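Local coordinates for protein dipicolinate synthase subunit A (Bacillus halodurans, PDB 3D4O) that probably takes part in making dipicolinate, a compound of bacterial spores, as one subunit of a dipicolinate synthase with a Rossmann-type nucleotide-binding domain, at residues I51-I62 and I84-P95; I153-L163 and F174-G184. All coordinates share one frame; numbering follows the deposited sequence.

Interaction 1: I51-I62 and I84-P95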
loop_
_atom_site.group_PDB
_atom_site.type_symbol
_atom_site.label_atom_id
_atom_site.label_comp_id
_atom_site.label_asym_id
_atom_site.label_seq_id
_atom_site.Cartn_x
_atom_site.Cartn_y
_atom_site.Cartn_z
ATOM N N ILE C 51 3.763 -27.931 23.334
ATOM C CA ILE C 51 2.422 -27.904 23.929
ATOM C C ILE C 51 2.236 -29.090 24.858
ATOM O O ILE C 51 1.529 -29.013 25.862
ATOM C CB ILE C 51 1.287 -27.812 22.852
ATOM C CG1 ILE C 51 0.078 -27.088 23.454
ATOM C CG2 ILE C 51 0.967 -29.181 22.273
ATOM C CD1 ILE C 51 -1.039 -26.760 22.465
ATOM N N ASP C 52 2.933 -30.170 24.529
ATOM C CA ASP C 52 2.859 -31.428 25.301
ATOM C C ASP C 52 3.675 -31.356 26.589
ATOM O O ASP C 52 3.681 -32.301 27.364
ATOM C CB ASP C 52 3.294 -32.644 24.452
ATOM C CG ASP C 52 4.765 -32.608 24.059
ATOM O OD1 ASP C 52 5.055 -32.167 22.928
ATOM O OD2 ASP C 52 5.635 -32.977 24.878
ATOM N N GLU C 53 4.359 -30.236 26.808
ATOM C CA GLU C 53 5.203 -30.075 28.019
ATOM C C GLU C 53 4.575 -29.100 29.011
ATOM O O GLU C 53 5.105 -28.863 30.091
ATOM C CB GLU C 53 6.601 -29.546 27.658
ATOM C CG GLU C 53 7.369 -30.350 26.614
ATOM C CD GLU C 53 8.789 -29.810 26.383
ATOM O OE1 GLU C 53 9.708 -30.211 27.122
ATOM O OE2 GLU C 53 9.006 -29.030 25.434
ATOM N N VAL C 54 3.441 -28.538 28.617
ATOM C CA VAL C 54 2.735 -27.523 29.429
ATOM C C VAL C 54 2.201 -28.139 30.716
ATOM O O VAL C 54 1.745 -29.278 30.734
ATOM C CB VAL C 54 1.623 -26.793 28.602
ATOM C CG1 VAL C 54 0.861 -25.774 29.443
ATOM C CG2 VAL C 54 2.236 -26.084 27.391
ATOM N N ASP C 55 2.334 -27.381 31.794
ATOM C CA ASP C 55 1.890 -27.785 33.148
ATOM C C ASP C 55 0.522 -27.181 33.382
ATOM O O ASP C 55 0.358 -26.212 34.138
ATOM C CB ASP C 55 2.895 -27.285 34.194
ATOM C CG ASP C 55 2.473 -27.591 35.622
ATOM O OD1 ASP C 55 1.734 -28.571 35.861
ATOM O OD2 ASP C 55 2.898 -26.838 36.520
ATOM N N TRP C 56 -0.468 -27.821 32.770
ATOM C CA TRP C 56 -1.844 -27.284 32.707
ATOM C C TRP C 56 -2.506 -26.965 34.028
ATOM O O TRP C 56 -3.246 -25.999 34.113
ATOM C CB TRP C 56 -2.790 -28.172 31.868
ATOM C CG TRP C 56 -2.325 -28.382 30.465
ATOM C CD1 TRP C 56 -1.731 -29.507 29.951
ATOM C CD2 TRP C 56 -2.336 -27.421 29.412
ATOM N NE1 TRP C 56 -1.401 -29.309 28.632
ATOM C CE2 TRP C 56 -1.765 -28.036 28.277
ATOM C CE3 TRP C 56 -2.791 -26.102 29.310
ATOM C CZ2 TRP C 56 -1.640 -27.379 27.062
ATOM C CZ3 TRP C 56 -2.666 -25.453 28.100
ATOM C CH2 TRP C 56 -2.088 -26.086 26.994
ATOM N N ASN C 57 -2.247 -27.769 35.051
ATOM C CA ASN C 57 -2.936 -27.575 36.349
ATOM C C ASN C 57 -2.392 -26.411 37.196
ATOM O O ASN C 57 -2.809 -26.218 38.336
ATOM C CB ASN C 57 -3.129 -28.894 37.148
ATOM C CG ASN C 57 -1.847 -29.593 37.480
ATOM O OD1 ASN C 57 -0.779 -28.981 37.500
ATOM N ND2 ASN C 57 -1.936 -30.898 37.753
ATOM N N THR C 58 -1.510 -25.601 36.606
ATOM C CA THR C 58 -0.957 -24.423 37.329
ATOM C C THR C 58 -1.130 -23.114 36.555
ATOM O O THR C 58 -0.731 -22.032 36.991
ATOM C CB THR C 58 0.533 -24.615 37.697
ATOM O OG1 THR C 58 1.317 -24.790 36.510
ATOM C CG2 THR C 58 0.704 -25.830 38.602
ATOM N N VAL C 59 -1.783 -23.245 35.416
ATOM C CA VAL C 59 -2.022 -22.152 34.469
ATOM C C VAL C 59 -3.261 -21.332 34.779
ATOM O O VAL C 59 -4.377 -21.852 34.795
ATOM C CB VAL C 59 -2.155 -22.738 33.060
ATOM C CG1 VAL C 59 -2.610 -21.699 32.093
ATOM C CG2 VAL C 59 -0.818 -23.409 32.655
ATOM N N ASP C 60 -3.062 -20.045 35.020
ATOM C CA ASP C 60 -4.180 -19.152 35.361
ATOM C C ASP C 60 -4.835 -18.625 34.094
ATOM O O ASP C 60 -5.958 -18.100 34.115
ATOM C CB ASP C 60 -3.732 -17.940 36.194
ATOM C CG ASP C 60 -2.981 -18.325 37.471
ATOM O OD1 ASP C 60 -3.607 -18.431 38.540
ATOM O OD2 ASP C 60 -1.755 -18.496 37.410
ATOM N N ALA C 61 -4.117 -18.744 32.986
ATOM C CA ALA C 61 -4.631 -18.211 31.729
ATOM C C ALA C 61 -3.921 -18.670 30.479
ATOM O O ALA C 61 -2.703 -18.817 30.424
ATOM C CB ALA C 61 -4.651 -16.692 31.774
ATOM N N ILE C 62 -4.751 -18.860 29.462
ATOM C CA ILE C 62 -4.309 -19.278 28.148
ATOM C C ILE C 62 -4.554 -18.176 27.144
ATOM O O ILE C 62 -5.676 -17.754 26.946
ATOM C CB ILE C 62 -5.040 -20.550 27.719
ATOM C CG1 ILE C 62 -4.786 -21.649 28.762
ATOM C CG2 ILE C 62 -4.623 -20.961 26.293
ATOM C CD1 ILE C 62 -5.359 -22.997 28.392
ATOM N N ILE C 84 0.570 -27.091 16.171
ATOM C CA ILE C 84 0.109 -26.914 17.557
ATOM C C ILE C 84 -1.403 -27.040 17.648
ATOM O O ILE C 84 -2.141 -26.240 17.106
ATOM C CB ILE C 84 0.579 -25.539 18.102
ATOM C CG1 ILE C 84 2.098 -25.441 18.028
ATOM C CG2 ILE C 84 0.138 -25.315 19.535
ATOM C CD1 ILE C 84 2.609 -24.049 18.273
ATOM N N VAL C 85 -1.856 -28.091 18.311
ATOM C CA VAL C 85 -3.290 -28.316 18.470
ATOM C C VAL C 85 -3.685 -28.255 19.923
ATOM O O VAL C 85 -3.121 -28.941 20.772
ATOM C CB VAL C 85 -3.771 -29.658 17.848
ATOM C CG1 VAL C 85 -5.259 -29.822 18.072
ATOM C CG2 VAL C 85 -3.464 -29.705 16.356
ATOM N N LEU C 86 -4.654 -27.391 20.187
ATOM C CA LEU C 86 -5.193 -27.199 21.527
ATOM C C LEU C 86 -6.411 -28.086 21.701
ATOM O O LEU C 86 -7.438 -27.887 21.065
ATOM C CB LEU C 86 -5.571 -25.735 21.763
ATOM C CG LEU C 86 -6.027 -25.409 23.187
ATOM C CD1 LEU C 86 -4.943 -25.734 24.210
ATOM C CD2 LEU C 86 -6.419 -23.968 23.291
ATOM N N THR C 87 -6.282 -29.064 22.580
ATOM C CA THR C 87 -7.352 -30.024 22.817
ATOM C C THR C 87 -8.185 -29.728 24.050
ATOM O O THR C 87 -7.894 -28.834 24.838
ATOM C CB THR C 87 -6.795 -31.435 23.007
ATOM O OG1 THR C 87 -5.905 -31.434 24.117
ATOM C CG2 THR C 87 -6.055 -31.907 21.779
ATOM N N GLU C 88 -9.221 -30.543 24.201
ATOM C CA GLU C 88 -10.165 -30.427 25.318
ATOM C C GLU C 88 -9.507 -30.993 26.540
ATOM O O GLU C 88 -9.735 -30.550 27.671
ATOM C CB GLU C 88 -11.450 -31.211 25.030
ATOM C CG GLU C 88 -12.224 -30.673 23.841
ATOM C CD GLU C 88 -13.505 -31.448 23.557
ATOM O OE1 GLU C 88 -13.845 -32.382 24.328
ATOM O OE2 GLU C 88 -14.170 -31.098 22.549
ATOM N N GLU C 89 -8.661 -31.974 26.271
ATOM C CA GLU C 89 -7.969 -32.707 27.314
ATOM C C GLU C 89 -7.045 -31.769 28.038
ATOM O O GLU C 89 -6.925 -31.809 29.248
ATOM C CB GLU C 89 -7.186 -33.903 26.746
HETATM N N MSE C 90 -6.412 -30.895 27.281
HETATM C CA MSE C 90 -5.463 -29.938 27.850
HETATM C C MSE C 90 -6.191 -28.937 28.724
HETATM O O MSE C 90 -5.788 -28.642 29.832
HETATM C CB MSE C 90 -4.728 -29.186 26.734
HETATM C CG MSE C 90 -3.771 -30.072 25.965
HETATM SE SE MSE C 90 -3.062 -29.291 24.312
HETATM C CE MSE C 90 -2.209 -30.966 23.712
ATOM N N ILE C 91 -7.310 -28.464 28.215
ATOM C CA ILE C 91 -8.082 -27.393 28.864
ATOM C C ILE C 91 -8.706 -27.807 30.190
ATOM O O ILE C 91 -8.820 -26.990 31.104
ATOM C CB ILE C 91 -9.094 -26.786 27.869
ATOM C CG1 ILE C 91 -8.295 -26.094 26.763
ATOM C CG2 ILE C 91 -10.000 -25.743 28.523
ATOM C CD1 ILE C 91 -9.100 -25.605 25.605
ATOM N N GLU C 92 -9.017 -29.100 30.315
ATOM C CA GLU C 92 -9.679 -29.649 31.521
ATOM C C GLU C 92 -8.671 -29.864 32.637
ATOM O O GLU C 92 -9.040 -30.089 33.804
ATOM C CB GLU C 92 -10.352 -30.997 31.233
ATOM C CG GLU C 92 -9.401 -32.187 31.393
ATOM C CD GLU C 92 -9.907 -33.432 30.772
ATOM O OE1 GLU C 92 -11.088 -33.449 30.361
ATOM O OE2 GLU C 92 -9.104 -34.382 30.686
ATOM N N LYS C 93 -7.397 -29.872 32.252
ATOM C CA LYS C 93 -6.310 -30.021 33.217
ATOM C C LYS C 93 -6.071 -28.699 33.908
ATOM O O LYS C 93 -5.418 -28.653 34.937
ATOM C CB LYS C 93 -4.990 -30.519 32.614
ATOM C CG LYS C 93 -4.757 -32.036 32.706
ATOM C CD LYS C 93 -5.089 -32.786 31.436
ATOM C CE LYS C 93 -4.090 -32.449 30.320
ATOM N NZ LYS C 93 -4.382 -33.096 29.003
ATOM N N THR C 94 -6.615 -27.618 33.349
ATOM C CA THR C 94 -6.399 -26.283 33.931
ATOM C C THR C 94 -7.215 -26.112 35.214
ATOM O O THR C 94 -8.133 -26.889 35.479
ATOM C CB THR C 94 -6.694 -25.135 32.931
ATOM O OG1 THR C 94 -8.087 -25.099 32.611
ATOM C CG2 THR C 94 -5.861 -25.291 31.642
ATOM N N PRO C 95 -6.839 -25.139 36.056
ATOM C CA PRO C 95 -7.640 -24.885 37.237
ATOM C C PRO C 95 -8.958 -24.275 36.844
ATOM O O PRO C 95 -9.105 -23.717 35.753
ATOM C CB PRO C 95 -6.808 -23.879 38.039
ATOM C CG PRO C 95 -5.452 -23.894 37.440
ATOM C CD PRO C 95 -5.623 -24.314 36.028
#
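Met90, a selenomethionine in this crystal, lays its CB over the six-membered ring of Trp56, 3.8 Å from the ring centroid and 24° off the normal, a CH-pi contact. Its SE then runs out obliquely past the ring, a Met-aromatic contact at 4.7 Å from the same centroid, and reaches Ile51. Val54 CG1 presses on the opposite face of the indole, so the ring is sandwiched between a residue of its own segment and the helix 88-92. Trp56 CG stands anti to its carbonyl carbon (chi1 -58°), which swings the indole across Met90, with CH2 4.0 Å from Leu86 CD1, while Trp56 CB meets Lys93 CB. Ile51 reaches into the same cluster by its last methyl, CD1, packed tightly at 3.5 Å against Ile84 CG2.

At the other end the backbones meet: Thr94 CA gives a CA-H...O contact to Trp56 O at 3.2 Å, and the ring of Pro95 sits by Val59 O.

Behind this first shell, Thr87 OG1 caps the helix by accepting from Met90 N at 3.2 Å. Thr94 OG1 bonds to Ile91 O and also has Arg118 as partner, and Ile91 itself turns to helix 107-116. Here the segment leading into strand 61-63 is packed on the helix of the beta-alpha-beta unit 61-63, 88-92, 99-102, in a Rossmann-like N-terminal domain.

Interaction 2: I153-L163 and F174-G184; sequences IHGANVAVLGL and FAALGAKVKVG
Val158 and Val181 sit side by side on neighbouring parallel strands, 157-161 and 180-184, which with the connecting helix 165-176 form a beta-alpha-beta unit of a Rossmann-type fold. The strands' backbones are zipped by alternating bonds: Val158 O takes Lys182 N at 2.8 Å, Lys182 O takes Val160 N, and Val160 O takes Gly184 N. Toward the N-terminal ends of the strands, Lys180 N points almost straight at Ala156 O (N-H...O 170°), whereas Val158 N meets Lys180 O from 34° out of the carbonyl plane. The odd residues Asn157, Ala159 and Leu161 turn their backbone groups the other way, to strand 216-219 and to Asp215 just before it; Asn157 ND2 goes to Asp213 O and Lys182 NZ to Glu210 O.

Gly178, which ends helix 165-176 in a Schellman motif, offers its O to Gly155 N at 2.8 Å, and that donor stands well above the carbonyl plane. Of the two branches of Val158, CG2 lies anti to the carbonyl carbon and meets Ala179 CB at 3.5 Å, while CG1 approaches the Phe174 ring obliquely, CD1 being 4.0 Å away. An alanine in place of Val158 loses both branches and would probably leave Phe174 and Ala179 with a gap beside the strand. Ile153 CG2 reaches the edge of the same ring, 3.5 Å from Phe174 CD1. Gly162, first glycine of a GxGxxG pattern consistent with dinucleotide binding, gives its N to Gly184 O at 2.8 Å.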
loop_
_atom_site.group_PDB
_atom_site.type_symbol
_atom_site.label_atom_id
_atom_site.label_comp_id
_atom_site.label_asym_id
_atom_site.label_seq_id
_atom_site.Cartn_x
_atom_site.Cartn_y
_atom_site.Cartn_z
ATOM N N ILE C 153 -5.816 4.625 -6.650
ATOM C CA ILE C 153 -7.004 4.611 -5.776
ATOM C C ILE C 153 -7.648 5.988 -5.844
ATOM O O ILE C 153 -8.864 6.131 -5.776
ATOM C CB ILE C 153 -6.632 4.299 -4.307
ATOM C CG1 ILE C 153 -5.944 2.935 -4.224
ATOM C CG2 ILE C 153 -7.870 4.308 -3.442
ATOM C CD1 ILE C 153 -6.697 1.857 -4.949
ATOM N N HIS C 154 -6.799 6.994 -5.994
ATOM C CA HIS C 154 -7.256 8.364 -6.169
ATOM C C HIS C 154 -8.097 8.394 -7.445
ATOM O O HIS C 154 -7.647 7.960 -8.524
ATOM C CB HIS C 154 -6.034 9.300 -6.298
ATOM C CG HIS C 154 -6.383 10.762 -6.334
ATOM N ND1 HIS C 154 -7.194 11.292 -7.302
ATOM C CD2 HIS C 154 -5.982 11.810 -5.570
ATOM C CE1 HIS C 154 -7.294 12.597 -7.128
ATOM N NE2 HIS C 154 -6.571 12.939 -6.080
ATOM N N GLY C 155 -9.344 8.812 -7.307
ATOM C CA GLY C 155 -10.234 8.940 -8.436
ATOM C C GLY C 155 -10.964 7.679 -8.852
ATOM O O GLY C 155 -11.841 7.700 -9.710
ATOM N N ALA C 156 -10.604 6.577 -8.224
ATOM C CA ALA C 156 -11.227 5.272 -8.522
ATOM C C ALA C 156 -12.539 5.149 -7.799
ATOM O O ALA C 156 -12.790 5.858 -6.848
ATOM C CB ALA C 156 -10.292 4.101 -8.073
ATOM N N ASN C 157 -13.378 4.246 -8.289
ATOM C CA ASN C 157 -14.644 3.935 -7.655
ATOM C C ASN C 157 -14.429 2.838 -6.654
ATOM O O ASN C 157 -14.102 1.724 -7.026
ATOM C CB ASN C 157 -15.679 3.488 -8.686
ATOM C CG ASN C 157 -16.118 4.636 -9.598
ATOM O OD1 ASN C 157 -16.011 5.819 -9.245
ATOM N ND2 ASN C 157 -16.629 4.286 -10.759
ATOM N N VAL C 158 -14.636 3.154 -5.382
ATOM C CA VAL C 158 -14.426 2.193 -4.296
ATOM C C VAL C 158 -15.658 1.999 -3.474
ATOM O O VAL C 158 -16.275 2.955 -3.041
ATOM C CB VAL C 158 -13.292 2.692 -3.340
ATOM C CG1 VAL C 158 -13.132 1.764 -2.101
ATOM C CG2 VAL C 158 -11.982 2.829 -4.115
ATOM N N ALA C 159 -16.039 0.747 -3.304
ATOM C CA ALA C 159 -17.195 0.365 -2.475
ATOM C C ALA C 159 -16.706 -0.341 -1.242
ATOM O O ALA C 159 -15.753 -1.147 -1.306
ATOM C CB ALA C 159 -18.136 -0.558 -3.207
ATOM N N VAL C 160 -17.308 0.033 -0.120
ATOM C CA VAL C 160 -17.100 -0.681 1.147
ATOM C C VAL C 160 -18.461 -1.246 1.531
ATOM O O VAL C 160 -19.487 -0.554 1.459
ATOM C CB VAL C 160 -16.564 0.177 2.293
ATOM C CG1 VAL C 160 -16.476 -0.670 3.576
ATOM C CG2 VAL C 160 -15.191 0.796 1.989
ATOM N N LEU C 161 -18.480 -2.514 1.904
ATOM C CA LEU C 161 -19.729 -3.192 2.274
ATOM C C LEU C 161 -19.712 -3.332 3.781
ATOM O O LEU C 161 -18.830 -3.988 4.347
ATOM C CB LEU C 161 -19.848 -4.552 1.608
ATOM C CG LEU C 161 -19.746 -4.524 0.083
ATOM C CD1 LEU C 161 -19.885 -5.943 -0.481
ATOM C CD2 LEU C 161 -20.745 -3.586 -0.580
ATOM N N GLY C 162 -20.631 -2.607 4.403
ATOM C CA GLY C 162 -20.798 -2.581 5.853
ATOM C C GLY C 162 -20.276 -1.319 6.484
ATOM O O GLY C 162 -19.230 -0.803 6.088
ATOM N N LEU C 163 -21.042 -0.780 7.430
ATOM C CA LEU C 163 -20.588 0.389 8.131
ATOM C C LEU C 163 -20.522 0.092 9.639
ATOM O O LEU C 163 -20.956 0.874 10.498
ATOM C CB LEU C 163 -21.387 1.637 7.816
ATOM C CG LEU C 163 -20.590 2.865 8.275
ATOM C CD1 LEU C 163 -19.718 3.475 7.132
ATOM C CD2 LEU C 163 -21.511 3.898 8.798
ATOM N N PHE C 174 -10.374 5.534 2.607
ATOM C CA PHE C 174 -10.323 5.503 1.153
ATOM C C PHE C 174 -10.763 6.867 0.628
ATOM O O PHE C 174 -10.180 7.407 -0.326
ATOM C CB PHE C 174 -11.104 4.340 0.545
ATOM C CG PHE C 174 -10.292 3.101 0.427
ATOM C CD1 PHE C 174 -9.529 2.873 -0.713
ATOM C CD2 PHE C 174 -10.232 2.191 1.458
ATOM C CE1 PHE C 174 -8.739 1.757 -0.819
ATOM C CE2 PHE C 174 -9.464 1.069 1.351
ATOM C CZ PHE C 174 -8.712 0.837 0.206
ATOM N N ALA C 175 -11.739 7.451 1.308
ATOM C CA ALA C 175 -12.288 8.733 0.899
ATOM C C ALA C 175 -11.258 9.827 1.099
ATOM O O ALA C 175 -11.051 10.663 0.237
ATOM C CB ALA C 175 -13.548 9.059 1.635
ATOM N N ALA C 176 -10.574 9.792 2.232
ATOM C CA ALA C 176 -9.604 10.856 2.550
ATOM C C ALA C 176 -8.428 10.769 1.590
ATOM O O ALA C 176 -7.707 11.753 1.373
ATOM C CB ALA C 176 -9.155 10.827 4.014
ATOM N N LEU C 177 -8.290 9.607 0.978
ATOM C CA LEU C 177 -7.245 9.383 -0.028
ATOM C C LEU C 177 -7.665 9.714 -1.489
ATOM O O LEU C 177 -6.919 9.473 -2.443
ATOM C CB LEU C 177 -6.735 7.949 0.010
ATOM C CG LEU C 177 -5.794 7.574 1.164
ATOM C CD1 LEU C 177 -5.076 6.295 0.702
ATOM C CD2 LEU C 177 -4.763 8.677 1.486
ATOM N N GLY C 178 -8.861 10.258 -1.656
ATOM C CA GLY C 178 -9.316 10.643 -3.002
ATOM C C GLY C 178 -10.096 9.638 -3.802
ATOM O O GLY C 178 -10.440 9.899 -4.938
ATOM N N ALA C 179 -10.440 8.495 -3.204
ATOM C CA ALA C 179 -11.355 7.556 -3.887
ATOM C C ALA C 179 -12.787 8.088 -3.870
ATOM O O ALA C 179 -13.144 8.892 -3.058
ATOM C CB ALA C 179 -11.309 6.181 -3.268
ATOM N N LYS C 180 -13.590 7.659 -4.826
ATOM C CA LYS C 180 -15.023 7.995 -4.848
ATOM C C LYS C 180 -15.647 6.786 -4.207
ATOM O O LYS C 180 -15.784 5.733 -4.801
ATOM C CB LYS C 180 -15.535 8.254 -6.253
ATOM C CG LYS C 180 -14.956 9.515 -6.847
ATOM C CD LYS C 180 -15.173 9.604 -8.354
ATOM C CE LYS C 180 -14.630 10.949 -8.917
ATOM N NZ LYS C 180 -13.219 11.241 -8.485
ATOM N N VAL C 181 -15.973 6.976 -2.950
ATOM C CA VAL C 181 -16.399 5.913 -2.104
ATOM C C VAL C 181 -17.885 5.789 -1.950
ATOM O O VAL C 181 -18.601 6.743 -1.692
ATOM C CB VAL C 181 -15.819 6.072 -0.691
ATOM C CG1 VAL C 181 -16.385 4.991 0.219
ATOM C CG2 VAL C 181 -14.260 6.069 -0.692
ATOM N N LYS C 182 -18.332 4.566 -2.113
ATOM C CA LYS C 182 -19.739 4.267 -1.879
ATOM C C LYS C 182 -19.757 3.169 -0.850
ATOM O O LYS C 182 -18.882 2.325 -0.840
ATOM C CB LYS C 182 -20.484 3.868 -3.147
ATOM C CG LYS C 182 -19.929 2.684 -3.888
ATOM C CD LYS C 182 -20.926 2.174 -4.964
ATOM C CE LYS C 182 -21.113 3.132 -6.109
ATOM N NZ LYS C 182 -22.066 2.660 -7.211
ATOM N N VAL C 183 -20.711 3.257 0.061
ATOM C CA VAL C 183 -20.830 2.288 1.136
ATOM C C VAL C 183 -22.212 1.627 1.116
ATOM O O VAL C 183 -23.266 2.279 1.048
ATOM C CB VAL C 183 -20.528 2.908 2.535
ATOM C CG1 VAL C 183 -20.466 1.768 3.631
ATOM C CG2 VAL C 183 -19.210 3.713 2.544
ATOM N N GLY C 184 -22.177 0.313 1.151
ATOM C CA GLY C 184 -23.397 -0.504 1.173
ATOM C C GLY C 184 -23.738 -0.999 2.561
ATOM O O GLY C 184 -22.880 -1.459 3.298
#

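From the N terminus the chain first meets interaction 1, where 51-62 and 84-95 close a loop of 21 residues, almost all of it irregular, between strand 61-63 and helix 88-92. The chain then finishes the N-terminal sheet and runs through helix 127-148 before interaction 2 opens. There the closed loop is short and nearly all helix, 165-176, so that strands 157-161 and 180-184 become neighbours. The two contacts follow in series, neither nested nor crossed. They lie on opposite sides of the chain's centre, their centres 45 Å apart, each within a six-stranded parallel sheet domain of its own. Only interaction 2 also reaches the second subunit, where Ile153 N and His154 N bond to Glu139 of that subunit and Ala176 and Leu177 pack on it.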